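2-dehydropantoate 2-reductase (Bacillus subtilis, PDB 3EGO) probably catalyses the NADPH-dependent reduction of 2-dehydropantoate (ketopantoate) to (R)-pantoate, a step of pantothenate biosynthesis. Local coordinates at residues 143-147 with 173-177; 33-37 with 59-63; 259-265 with 286-290; 220-224 with 271-275. All coordinates share one frame; numbering follows the deposited sequence.

Contact 1: 143-147 with 173-177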
loop_
_atom_site.group_PDB
_atom_site.type_symbol
_atom_site.label_atom_id
_atom_site.label_comp_id
_atom_site.label_asym_id
_atom_site.label_seq_id
_atom_site.Cartn_x
_atom_site.Cartn_y
_atom_site.Cartn_z
ATOM N N LYS A 143 -14.619 4.187 -29.234
ATOM C CA LYS A 143 -15.894 4.922 -29.165
ATOM C C LYS A 143 -15.616 6.378 -28.855
ATOM O O LYS A 143 -14.766 6.715 -28.023
ATOM C CB LYS A 143 -16.806 4.295 -28.094
ATOM C CG LYS A 143 -17.259 2.865 -28.425
ATOM C CD LYS A 143 -17.926 2.206 -27.242
ATOM C CE LYS A 143 -18.724 0.957 -27.652
ATOM N NZ LYS A 143 -18.720 -0.053 -26.564
ATOM N N TRP A 144 -16.306 7.277 -29.535
ATOM C CA TRP A 144 -16.009 8.692 -29.365
ATOM C C TRP A 144 -17.309 9.512 -29.290
ATOM O O TRP A 144 -18.373 9.023 -29.696
ATOM C CB TRP A 144 -15.131 9.228 -30.498
ATOM C CG TRP A 144 -15.805 9.125 -31.807
ATOM C CD1 TRP A 144 -15.939 7.998 -32.585
ATOM C CD2 TRP A 144 -16.473 10.184 -32.498
ATOM N NE1 TRP A 144 -16.664 8.302 -33.720
ATOM C CE2 TRP A 144 -16.988 9.642 -33.700
ATOM C CE3 TRP A 144 -16.681 11.547 -32.212
ATOM C CZ2 TRP A 144 -17.750 10.418 -34.627
ATOM C CZ3 TRP A 144 -17.421 12.330 -33.137
ATOM C CH2 TRP A 144 -17.945 11.749 -34.332
ATOM N N SER A 145 -17.190 10.739 -28.773
ATOM C CA SER A 145 -18.317 11.670 -28.616
ATOM C C SER A 145 -17.799 13.056 -28.880
ATOM O O SER A 145 -16.588 13.281 -28.763
ATOM C CB SER A 145 -18.818 11.637 -27.184
ATOM O OG SER A 145 -19.187 10.324 -26.812
ATOM N N ALA A 146 -18.681 14.008 -29.212
ATOM C CA ALA A 146 -18.313 15.424 -29.241
ATOM C C ALA A 146 -18.179 16.016 -27.834
ATOM O O ALA A 146 -18.996 15.758 -26.950
ATOM C CB ALA A 146 -19.407 16.288 -30.054
ATOM N N PHE A 147 -17.171 16.830 -27.615
ATOM C CA PHE A 147 -17.050 17.460 -26.299
ATOM C C PHE A 147 -17.484 18.916 -26.479
ATOM O O PHE A 147 -17.099 19.596 -27.431
ATOM C CB PHE A 147 -15.626 17.348 -25.742
ATOM C CG PHE A 147 -15.431 17.955 -24.370
ATOM C CD1 PHE A 147 -15.724 17.242 -23.214
ATOM C CD2 PHE A 147 -14.918 19.230 -24.235
ATOM C CE1 PHE A 147 -15.503 17.811 -21.938
ATOM C CE2 PHE A 147 -14.719 19.792 -22.968
ATOM C CZ PHE A 147 -15.016 19.081 -21.831
ATOM N N ASP A 173 -23.391 10.767 -25.751
ATOM C CA ASP A 173 -23.109 11.331 -24.415
ATOM C C ASP A 173 -21.665 11.070 -23.947
ATOM O O ASP A 173 -21.349 9.976 -23.468
ATOM C CB ASP A 173 -24.059 10.728 -23.408
ATOM C CG ASP A 173 -23.863 11.310 -22.002
ATOM O OD1 ASP A 173 -23.170 12.350 -21.841
ATOM O OD2 ASP A 173 -24.429 10.719 -21.069
ATOM N N TRP A 174 -20.832 12.082 -24.073
ATOM C CA TRP A 174 -19.406 11.977 -23.750
ATOM C C TRP A 174 -19.261 11.628 -22.264
ATOM O O TRP A 174 -18.408 10.819 -21.875
ATOM C CB TRP A 174 -18.655 13.281 -24.126
ATOM C CG TRP A 174 -18.821 14.439 -23.174
ATOM C CD1 TRP A 174 -19.612 15.538 -23.349
ATOM C CD2 TRP A 174 -18.149 14.628 -21.908
ATOM N NE1 TRP A 174 -19.495 16.388 -22.265
ATOM C CE2 TRP A 174 -18.615 15.846 -21.364
ATOM C CE3 TRP A 174 -17.225 13.870 -21.177
ATOM C CZ2 TRP A 174 -18.168 16.339 -20.121
ATOM C CZ3 TRP A 174 -16.791 14.347 -19.952
ATOM C CH2 TRP A 174 -17.260 15.583 -19.439
ATOM N N TYR A 175 -20.143 12.179 -21.428
ATOM C CA TYR A 175 -19.935 12.022 -19.993
ATOM C C TYR A 175 -20.263 10.616 -19.552
ATOM O O TYR A 175 -19.524 9.993 -18.781
ATOM C CB TYR A 175 -20.721 13.072 -19.199
ATOM C CG TYR A 175 -20.484 12.955 -17.706
ATOM C CD1 TYR A 175 -19.407 13.595 -17.098
ATOM C CD2 TYR A 175 -21.330 12.196 -16.913
ATOM C CE1 TYR A 175 -19.192 13.476 -15.720
ATOM C CE2 TYR A 175 -21.125 12.082 -15.538
ATOM C CZ TYR A 175 -20.064 12.722 -14.961
ATOM O OH TYR A 175 -19.872 12.596 -13.601
ATOM N N ARG A 176 -21.348 10.065 -20.078
ATOM C CA ARG A 176 -21.668 8.683 -19.816
ATOM C C ARG A 176 -20.596 7.721 -20.346
ATOM O O ARG A 176 -20.240 6.696 -19.699
ATOM C CB ARG A 176 -23.012 8.341 -20.473
ATOM C CG ARG A 176 -23.435 6.919 -20.194
ATOM C CD ARG A 176 -24.837 6.638 -20.743
ATOM N NE ARG A 176 -25.821 7.582 -20.211
ATOM C CZ ARG A 176 -27.076 7.682 -20.641
ATOM N NH1 ARG A 176 -27.509 6.900 -21.626
ATOM N NH2 ARG A 176 -27.894 8.574 -20.091
ATOM N N LEU A 177 -20.111 8.022 -21.547
ATOM C CA LEU A 177 -19.084 7.168 -22.171
ATOM C C LEU A 177 -17.843 7.012 -21.244
ATOM O O LEU A 177 -17.422 5.892 -20.886
ATOM C CB LEU A 177 -18.687 7.774 -23.535
ATOM C CG LEU A 177 -17.671 6.897 -24.295
ATOM C CD1 LEU A 177 -18.116 5.439 -24.407
ATOM C CD2 LEU A 177 -17.413 7.502 -25.651
HETATM O O HOH W 1 -21.426 14.526 -26.274
#

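Contact 2: 33-37 with 59-63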
loop_
_atom_site.group_PDB
_atom_site.type_symbol
_atom_site.label_atom_id
_atom_site.label_comp_id
_atom_site.label_asym_id
_atom_site.label_seq_id
_atom_site.Cartn_x
_atom_site.Cartn_y
_atom_site.Cartn_z
ATOM N N ARG A 33 10.545 11.045 -28.691
ATOM C CA ARG A 33 11.947 10.629 -28.998
ATOM C C ARG A 33 12.292 10.525 -30.495
ATOM O O ARG A 33 11.684 9.754 -31.251
ATOM C CB ARG A 33 12.293 9.319 -28.298
ATOM C CG ARG A 33 11.921 9.308 -26.829
ATOM C CD ARG A 33 11.930 7.896 -26.268
ATOM N NE ARG A 33 10.752 7.092 -26.619
ATOM C CZ ARG A 33 10.786 5.978 -27.358
ATOM N NH1 ARG A 33 11.928 5.517 -27.855
ATOM N NH2 ARG A 33 9.672 5.320 -27.599
ATOM N N GLN A 34 13.279 11.315 -30.931
ATOM C CA GLN A 34 13.688 11.305 -32.352
ATOM C C GLN A 34 14.049 9.898 -32.845
ATOM O O GLN A 34 13.892 9.554 -34.027
ATOM C CB GLN A 34 14.861 12.298 -32.544
ATOM C CG GLN A 34 15.044 12.817 -33.965
ATOM C CD GLN A 34 15.292 14.331 -33.984
ATOM O OE1 GLN A 34 16.389 14.790 -34.312
ATOM N NE2 GLN A 34 14.267 15.111 -33.607
ATOM N N GLU A 35 14.541 9.063 -31.944
ATOM C CA GLU A 35 14.949 7.708 -32.338
ATOM C C GLU A 35 13.747 6.869 -32.735
ATOM O O GLU A 35 13.828 6.006 -33.628
ATOM C CB GLU A 35 15.649 7.024 -31.180
ATOM C CG GLU A 35 15.075 7.458 -29.866
ATOM C CD GLU A 35 15.359 6.468 -28.763
ATOM O OE1 GLU A 35 16.343 5.680 -28.909
ATOM O OE2 GLU A 35 14.593 6.480 -27.768
ATOM N N GLN A 36 12.628 7.074 -32.043
ATOM C CA GLN A 36 11.439 6.367 -32.505
ATOM C C GLN A 36 10.947 6.957 -33.805
ATOM O O GLN A 36 10.626 6.239 -34.713
ATOM C CB GLN A 36 10.331 6.454 -31.486
ATOM C CG GLN A 36 9.055 5.744 -32.014
ATOM C CD GLN A 36 7.980 5.692 -30.939
ATOM O OE1 GLN A 36 7.905 6.559 -30.077
ATOM N NE2 GLN A 36 7.159 4.661 -30.982
ATOM N N ALA A 37 10.845 8.286 -33.879
ATOM C CA ALA A 37 10.405 8.934 -35.098
ATOM C C ALA A 37 11.247 8.494 -36.285
ATOM O O ALA A 37 10.719 8.222 -37.365
ATOM C CB ALA A 37 10.391 10.472 -34.930
ATOM N N SER A 59 4.551 8.380 -41.608
ATOM C CA SER A 59 5.535 9.430 -41.303
ATOM C C SER A 59 5.639 9.584 -39.792
ATOM O O SER A 59 4.797 9.064 -39.045
ATOM C CB SER A 59 5.170 10.771 -41.958
ATOM O OG SER A 59 4.923 10.576 -43.336
ATOM N N ALA A 60 6.676 10.280 -39.335
ATOM C CA ALA A 60 6.870 10.517 -37.920
ATOM C C ALA A 60 7.593 11.849 -37.678
ATOM O O ALA A 60 8.259 12.382 -38.570
ATOM C CB ALA A 60 7.611 9.359 -37.286
ATOM N N ASP A 61 7.461 12.389 -36.486
ATOM C CA ASP A 61 8.046 13.676 -36.179
ATOM C C ASP A 61 8.077 13.796 -34.674
ATOM O O ASP A 61 7.461 12.988 -33.983
ATOM C CB ASP A 61 7.183 14.792 -36.760
ATOM C CG ASP A 61 7.996 15.987 -37.220
ATOM O OD1 ASP A 61 7.795 16.395 -38.393
ATOM O OD2 ASP A 61 8.819 16.506 -36.413
ATOM N N THR A 62 8.782 14.815 -34.167
ATOM C CA THR A 62 8.919 15.012 -32.744
ATOM C C THR A 62 8.169 16.282 -32.399
ATOM O O THR A 62 8.100 16.700 -31.258
ATOM C CB THR A 62 10.410 15.093 -32.339
ATOM O OG1 THR A 62 11.094 15.955 -33.242
ATOM C CG2 THR A 62 11.061 13.709 -32.441
ATOM N N SER A 63 7.560 16.868 -33.412
ATOM C CA SER A 63 6.743 18.036 -33.173
ATOM C C SER A 63 5.573 18.065 -34.139
ATOM O O SER A 63 5.598 17.433 -35.193
ATOM C CB SER A 63 7.605 19.295 -33.303
ATOM O OG SER A 63 8.146 19.338 -34.619
#

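Contact 3: 259-265 with 286-290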
loop_
_atom_site.group_PDB
_atom_site.type_symbol
_atom_site.label_atom_id
_atom_site.label_comp_id
_atom_site.label_asym_id
_atom_site.label_seq_id
_atom_site.Cartn_x
_atom_site.Cartn_y
_atom_site.Cartn_z
ATOM N N THR A 259 2.268 6.271 -12.204
ATOM C CA THR A 259 1.024 5.604 -12.484
ATOM C C THR A 259 0.036 6.617 -13.058
ATOM O O THR A 259 0.341 7.799 -13.196
ATOM C CB THR A 259 0.413 5.018 -11.213
ATOM O OG1 THR A 259 -0.162 6.088 -10.460
ATOM C CG2 THR A 259 1.455 4.323 -10.372
ATOM N N GLU A 260 -1.161 6.143 -13.382
ATOM C CA GLU A 260 -2.247 7.039 -13.782
ATOM C C GLU A 260 -3.125 7.450 -12.588
ATOM O O GLU A 260 -4.322 7.671 -12.751
ATOM C CB GLU A 260 -3.104 6.333 -14.818
ATOM C CG GLU A 260 -2.311 5.859 -16.040
ATOM C CD GLU A 260 -3.162 5.055 -17.021
ATOM O OE1 GLU A 260 -4.031 4.259 -16.581
ATOM O OE2 GLU A 260 -2.956 5.248 -18.231
ATOM N N ALA A 261 -2.562 7.446 -11.377
ATOM C CA ALA A 261 -3.324 7.863 -10.178
ATOM C C ALA A 261 -3.946 9.256 -10.349
ATOM O O ALA A 261 -5.118 9.503 -9.964
ATOM C CB ALA A 261 -2.407 7.824 -8.919
ATOM N N ASP A 262 -3.201 10.200 -10.898
ATOM C CA ASP A 262 -3.765 11.551 -10.974
ATOM C C ASP A 262 -4.952 11.604 -11.929
ATOM O O ASP A 262 -5.939 12.304 -11.659
ATOM C CB ASP A 262 -2.736 12.579 -11.408
ATOM C CG ASP A 262 -1.695 12.846 -10.364
ATOM O OD1 ASP A 262 -1.950 12.571 -9.175
ATOM O OD2 ASP A 262 -0.612 13.331 -10.751
ATOM N N ALA A 263 -4.859 10.864 -13.036
ATOM C CA ALA A 263 -5.903 10.891 -14.073
ATOM C C ALA A 263 -7.120 10.072 -13.688
ATOM O O ALA A 263 -8.233 10.385 -14.085
ATOM C CB ALA A 263 -5.344 10.412 -15.407
ATOM N N ILE A 264 -6.925 9.029 -12.903
ATOM C CA ILE A 264 -8.036 8.200 -12.466
ATOM C C ILE A 264 -8.580 8.698 -11.134
ATOM O O ILE A 264 -9.782 9.030 -11.016
ATOM C CB ILE A 264 -7.637 6.736 -12.326
ATOM C CG1 ILE A 264 -7.195 6.138 -13.675
ATOM C CG2 ILE A 264 -8.754 5.915 -11.719
ATOM C CD1 ILE A 264 -8.316 5.620 -14.509
ATOM N N ILE A 265 -7.722 8.720 -10.118
ATOM C CA ILE A 265 -8.205 8.993 -8.772
ATOM C C ILE A 265 -8.253 10.470 -8.494
ATOM O O ILE A 265 -9.208 10.936 -7.851
ATOM C CB ILE A 265 -7.322 8.339 -7.657
ATOM C CG1 ILE A 265 -7.022 6.865 -7.958
ATOM C CG2 ILE A 265 -8.015 8.489 -6.291
ATOM C CD1 ILE A 265 -5.864 6.325 -7.140
ATOM N N TYR A 286 -5.100 7.050 -3.072
ATOM C CA TYR A 286 -4.330 8.056 -3.772
ATOM C C TYR A 286 -3.056 8.374 -2.998
ATOM O O TYR A 286 -1.965 8.351 -3.558
ATOM C CB TYR A 286 -5.180 9.320 -3.967
ATOM C CG TYR A 286 -4.500 10.420 -4.761
ATOM C CD1 TYR A 286 -4.332 10.317 -6.135
ATOM C CD2 TYR A 286 -4.001 11.548 -4.127
ATOM C CE1 TYR A 286 -3.684 11.331 -6.863
ATOM C CE2 TYR A 286 -3.352 12.557 -4.833
ATOM C CZ TYR A 286 -3.201 12.438 -6.205
ATOM O OH TYR A 286 -2.565 13.440 -6.912
ATOM N N GLY A 287 -3.182 8.686 -1.715
ATOM C CA GLY A 287 -1.981 9.014 -0.937
ATOM C C GLY A 287 -0.974 7.856 -0.946
ATOM O O GLY A 287 0.213 8.073 -1.071
ATOM N N SER A 288 -1.450 6.620 -0.844
ATOM C CA SER A 288 -0.557 5.464 -0.771
ATOM C C SER A 288 0.111 5.172 -2.094
ATOM O O SER A 288 1.261 4.760 -2.136
ATOM C CB SER A 288 -1.311 4.191 -0.360
ATOM O OG SER A 288 -1.969 4.351 0.879
ATOM N N ILE A 289 -0.632 5.298 -3.184
ATOM C CA ILE A 289 -0.003 5.100 -4.509
ATOM C C ILE A 289 0.993 6.228 -4.811
ATOM O O ILE A 289 2.116 5.994 -5.302
ATOM C CB ILE A 289 -1.045 5.062 -5.654
ATOM C CG1 ILE A 289 -2.081 3.969 -5.446
ATOM C CG2 ILE A 289 -0.320 4.919 -6.988
ATOM C CD1 ILE A 289 -1.499 2.635 -5.241
ATOM N N LYS A 290 0.579 7.459 -4.560
ATOM C CA LYS A 290 1.478 8.611 -4.715
ATOM C C LYS A 290 2.750 8.517 -3.875
ATOM O O LYS A 290 3.829 8.953 -4.313
ATOM C CB LYS A 290 0.777 9.928 -4.380
ATOM C CG LYS A 290 -0.342 10.327 -5.387
ATOM C CD LYS A 290 0.194 10.427 -6.819
ATOM C CE LYS A 290 0.894 11.761 -7.061
ATOM N NZ LYS A 290 0.997 12.014 -8.518
#

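Contact 4: 220-224 with 271-275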
loop_
_atom_site.group_PDB
_atom_site.type_symbol
_atom_site.label_atom_id
_atom_site.label_comp_id
_atom_site.label_asym_id
_atom_site.label_seq_id
_atom_site.Cartn_x
_atom_site.Cartn_y
_atom_site.Cartn_z
ATOM N N CYS A 220 -19.080 6.256 -7.343
ATOM C CA CYS A 220 -20.413 6.281 -7.953
ATOM C C CYS A 220 -21.161 7.581 -7.632
ATOM O O CYS A 220 -21.672 8.249 -8.535
ATOM C CB CYS A 220 -21.190 5.030 -7.543
ATOM S SG CYS A 220 -22.884 4.873 -8.225
ATOM N N ARG A 221 -21.186 7.971 -6.356
ATOM C CA ARG A 221 -21.789 9.250 -5.968
ATOM C C ARG A 221 -21.099 10.486 -6.544
ATOM O O ARG A 221 -21.774 11.425 -7.002
ATOM C CB ARG A 221 -21.909 9.375 -4.451
ATOM C CG ARG A 221 -22.507 10.703 -3.987
ATOM C CD ARG A 221 -23.919 10.973 -4.614
ATOM N NE ARG A 221 -24.404 12.316 -4.272
ATOM C CZ ARG A 221 -24.076 13.417 -4.942
ATOM N NH1 ARG A 221 -23.291 13.336 -6.018
ATOM N NH2 ARG A 221 -24.532 14.602 -4.549
ATOM N N ILE A 222 -19.765 10.521 -6.527
ATOM C CA ILE A 222 -19.028 11.666 -7.047
ATOM C C ILE A 222 -19.352 11.878 -8.539
ATOM O O ILE A 222 -19.513 13.018 -9.016
ATOM C CB ILE A 222 -17.477 11.449 -6.894
ATOM C CG1 ILE A 222 -17.053 11.534 -5.416
ATOM C CG2 ILE A 222 -16.705 12.443 -7.694
ATOM C CD1 ILE A 222 -15.734 10.750 -5.102
ATOM N N LEU A 223 -19.456 10.773 -9.271
ATOM C CA LEU A 223 -19.719 10.843 -10.721
ATOM C C LEU A 223 -21.207 11.009 -11.049
ATOM O O LEU A 223 -21.567 11.282 -12.226
ATOM C CB LEU A 223 -19.205 9.573 -11.418
ATOM C CG LEU A 223 -17.696 9.360 -11.357
ATOM C CD1 LEU A 223 -17.366 7.925 -11.744
ATOM C CD2 LEU A 223 -16.896 10.381 -12.204
ATOM N N LYS A 224 -22.061 10.786 -10.045
ATOM C CA LYS A 224 -23.510 10.827 -10.228
ATOM C C LYS A 224 -23.965 9.857 -11.325
ATOM O O LYS A 224 -24.666 10.239 -12.267
ATOM C CB LYS A 224 -23.928 12.257 -10.576
ATOM C CG LYS A 224 -23.720 13.247 -9.448
ATOM C CD LYS A 224 -23.748 14.673 -9.954
ATOM C CE LYS A 224 -23.813 15.651 -8.806
ATOM N NZ LYS A 224 -23.750 17.062 -9.296
ATOM N N GLU A 271 -13.342 16.298 -7.928
ATOM C CA GLU A 271 -14.803 16.333 -8.019
ATOM C C GLU A 271 -15.535 16.161 -6.685
ATOM O O GLU A 271 -16.579 16.799 -6.465
ATOM C CB GLU A 271 -15.299 15.313 -9.054
ATOM C CG GLU A 271 -14.971 15.715 -10.466
ATOM C CD GLU A 271 -15.809 16.896 -10.901
ATOM O OE1 GLU A 271 -17.022 16.862 -10.624
ATOM O OE2 GLU A 271 -15.250 17.842 -11.488
ATOM N N ALA A 272 -15.014 15.304 -5.805
ATOM C CA ALA A 272 -15.596 15.135 -4.468
ATOM C C ALA A 272 -15.531 16.458 -3.738
ATOM O O ALA A 272 -16.503 16.883 -3.075
ATOM C CB ALA A 272 -14.839 14.061 -3.671
ATOM N N SER A 273 -14.381 17.103 -3.853
ATOM C CA SER A 273 -14.144 18.369 -3.172
ATOM C C SER A 273 -15.114 19.466 -3.652
ATOM O O SER A 273 -15.696 20.199 -2.837
ATOM C CB SER A 273 -12.696 18.802 -3.374
ATOM O OG SER A 273 -12.515 20.146 -2.983
ATOM N N LEU A 274 -15.306 19.558 -4.964
ATOM C CA LEU A 274 -16.200 20.567 -5.532
ATOM C C LEU A 274 -17.642 20.366 -5.083
ATOM O O LEU A 274 -18.434 21.306 -5.116
ATOM C CB LEU A 274 -16.150 20.563 -7.069
ATOM C CG LEU A 274 -14.907 20.997 -7.856
ATOM C CD1 LEU A 274 -15.115 20.731 -9.347
ATOM C CD2 LEU A 274 -14.520 22.463 -7.610
ATOM N N GLN A 275 -17.998 19.148 -4.705
ATOM C CA GLN A 275 -19.362 18.865 -4.305
ATOM C C GLN A 275 -19.529 18.732 -2.788
ATOM O O GLN A 275 -20.627 18.387 -2.314
ATOM C CB GLN A 275 -19.867 17.592 -4.977
ATOM C CG GLN A 275 -19.925 17.631 -6.507
ATOM C CD GLN A 275 -20.324 16.281 -7.072
ATOM O OE1 GLN A 275 -21.409 15.753 -6.779
ATOM N NE2 GLN A 275 -19.430 15.690 -7.851
HETATM O O HOH W 2 -23.499 16.768 -5.277
#

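Contact 1: 143-147 with 173-177
Lys143 meets Leu177 through its backbone and the root of its side chain: the carbonyl O of Lys143 lies 3.6 Å from CD2 of Leu177, and its CB rests 4.1 Å from the same methyl. The rest of the lysine chain leads away from the helix to a salt bridge with Glu123. Trp144 turns its indole to the other side of the strand, among Phe159 and Tyr170. Ser145 points back at the helix and sits where the two backbones come nearest; its CB packs 3.5 Å from CB of Trp174, while OG, hydrogen-bonded to the carbonyl of Glu171, also lies against Leu177 CD2. Ala146 contributes its carbonyl, which accepts a bond from a water at 2.8 Å; that water in turn takes a weak bond from the backbone N of Trp174, in the first turn of the helix. At Phe147, CG stands anti to the backbone N (chi1 -179°), which carries the ring out to the indole. Its edge is directed at one face of Trp174 in an edge-to-face pair, with CE1 of Phe147 3.5 Å from CZ2 of Trp174 and the planes 59° apart. CB of Tyr175 occupies the opposite indole face, so the indole is sandwiched. Asp173 caps the helix, its OD1 accepting from Tyr175 N at 3.1 Å. The arrangement joins strand 142-146, paired with strands 116-128 and 168-170 in the sheet of the N-terminal, Rossmann-type domain, to the start of helix 174-195, which carries the probable proton donor Lys181, at the domain junction of a ketopantoate reductase.

Contact 2: 33-37 with 59-63
The carboxamide of Gln34 reaches across to Thr62, its NE2 giving a weak, bent bond to OG1 at 3.3 Å (125° at the hydrogen). The other flat groups make no bond across the contact. At the edge of the Arg33 guanidinium, in its plane, lies OE2 of Glu35, bound to NH1 at 2.8 Å; seen from the carboxylate, the donor stands above the plane. NH2 of the same arginine pairs with Asp131. The Asp61 carboxylate takes Thr62 N on the anti lone pair of OD2 and Ser63 N from above its plane, the latter closing an Asx turn that shapes the chain as it leaves the strand.

Thr62 turns its two branches to different tasks. With OG1 set between the backbone N and the carbonyl carbon (chi1 46°), the hydroxyl meets the glutamine while CG2 presses on the first turn of the helix, 3.6 Å from CA of Gln34. Deeper in, Ala37 and Ala60 meet methyl to methyl, CB to CB at 3.8 Å, and Ala60 CB also lies 3.3 Å from the carbonyl O of Ala37. These small side chains let the backbones come close, 4.8 Å between CA of Ala37 and CA of Ala60. Helix 34-43, which follows strand 26-30, is thus laid against the end of strand 52-61, the parallel neighbour of 26-30 in the Rossmann-type sheet, beside the probable NADP(+)-binding glycine-rich loop that includes Gly10.

Contact 3: 259-265 with 286-290
The carboxylate of Asp262 is met by two side chains of the facing helix, Tyr286 and Lys290. The hydroxyl of Tyr286 donates to OD1 of Asp262 over a short 2.5 Å, arriving on the syn side but 32° out of the carboxylate plane, with that plane and the phenol ring 43° apart. NZ of Lys290 forms a salt bridge with the Asp262 carboxylate, lying 3.1 Å from OD2 and equally far from OD1, though both hydrogen bonds are weak. OD1 thus serves two donors, an arrangement likely to favour the charged aspartate. CG of Lys290 lies over one face of the Tyr286 ring, and bends at chi2 and chi3 then turn the amine to Asp262.

Inward from this polar group, CB of Ala261 packs 4.1 Å from CG2 of Ile289 and also touches CD1 of Tyr286. CG2 of Ile265 meets CB of Tyr286 at 3.8 Å. At the start of the first segment, OG1 of Thr259 touches CG2 of Ile289 at 3.7 Å while accepting from Ala261 N in an ST turn; the hydroxyl is also bonded to Glu293.

The two short helical segments run nearly antiparallel, at 167°, with 10.8 Å between their axes. Helix 174-195 packs on the same pair, through Pro190 against Ile265 and Leu194 against Ile289, and helix 248-255 meets Thr259 from its Asp252 and Val253.

Contact 4: 220-224 with 271-275
This is a helix-end to helix-end contact in the all-helical C-terminal domain, where the last turns of helices 206-223 and 261-274 lie side by side, away from the cofactor and substrate sites. Helix 206-223 finishes in a Schellman motif with Lys224, at positive phi, as its C-prime residue. The apolar part of the contact is carried by Ile222. Its CG2 branch, anti to the backbone N, packs 3.5 Å from CB of Glu271, while the other branch brings CD1 to 3.7 Å from CB of Ala272. The carboxylate of Glu271 is engaged elsewhere, by His106, and Leu268 and Leu277 add to the surroundings of Ile222.

Above this packing, Gln275 reaches back over the gap with its chain extended beyond CG (chi2 175°) and uses both ends of its amide. Gln275 NE2 donates to the carbonyl O of Ile222 at 2.9 Å in a nearly straight bond, 166° at the hydrogen; the donor approaches in the carbonyl plane on a lone pair, and the acceptor also lies in the plane of the amide. This side-chain bond engages a carbonyl in the last turn of the helix. Gln275 OE1 accepts from NH1 of Arg221 at 3.2 Å, with the guanidinium and amide planes turned 42° from each other, so the two bonds set which way the amide is flipped. CE of Lys224 also comes close to Gln275 OE1, 3.1 Å away. A water donates to Gln275 OE1 at 2.8 Å and lies in plane at the edge of the Arg221 guanidinium, though implausibly close to NH2.

Contacts 1 and 2 reach the same mixed sheet of the N-terminal domain, their centres 30 Å apart, whereas contacts 3 and 4 lie within the helical C-terminal domain and share helix 261-274, their centres 17 Å apart. Contact 1 is tied to contact 4 directly, Tyr175 OH lying 2.5 Å from Leu223 O in a probable hydrogen bond. Contacts 2 and 4 are the most distant pair, at 40 Å between centres, on opposite sides of the chain's centre. Contacts 1 and 3 approach the probable active site: the side chain of Leu177 is about 7 Å from that of Lys181, and contact 3 includes Glu260, whose carboxylate bonds Asn100, both probable NADP(+) ligands.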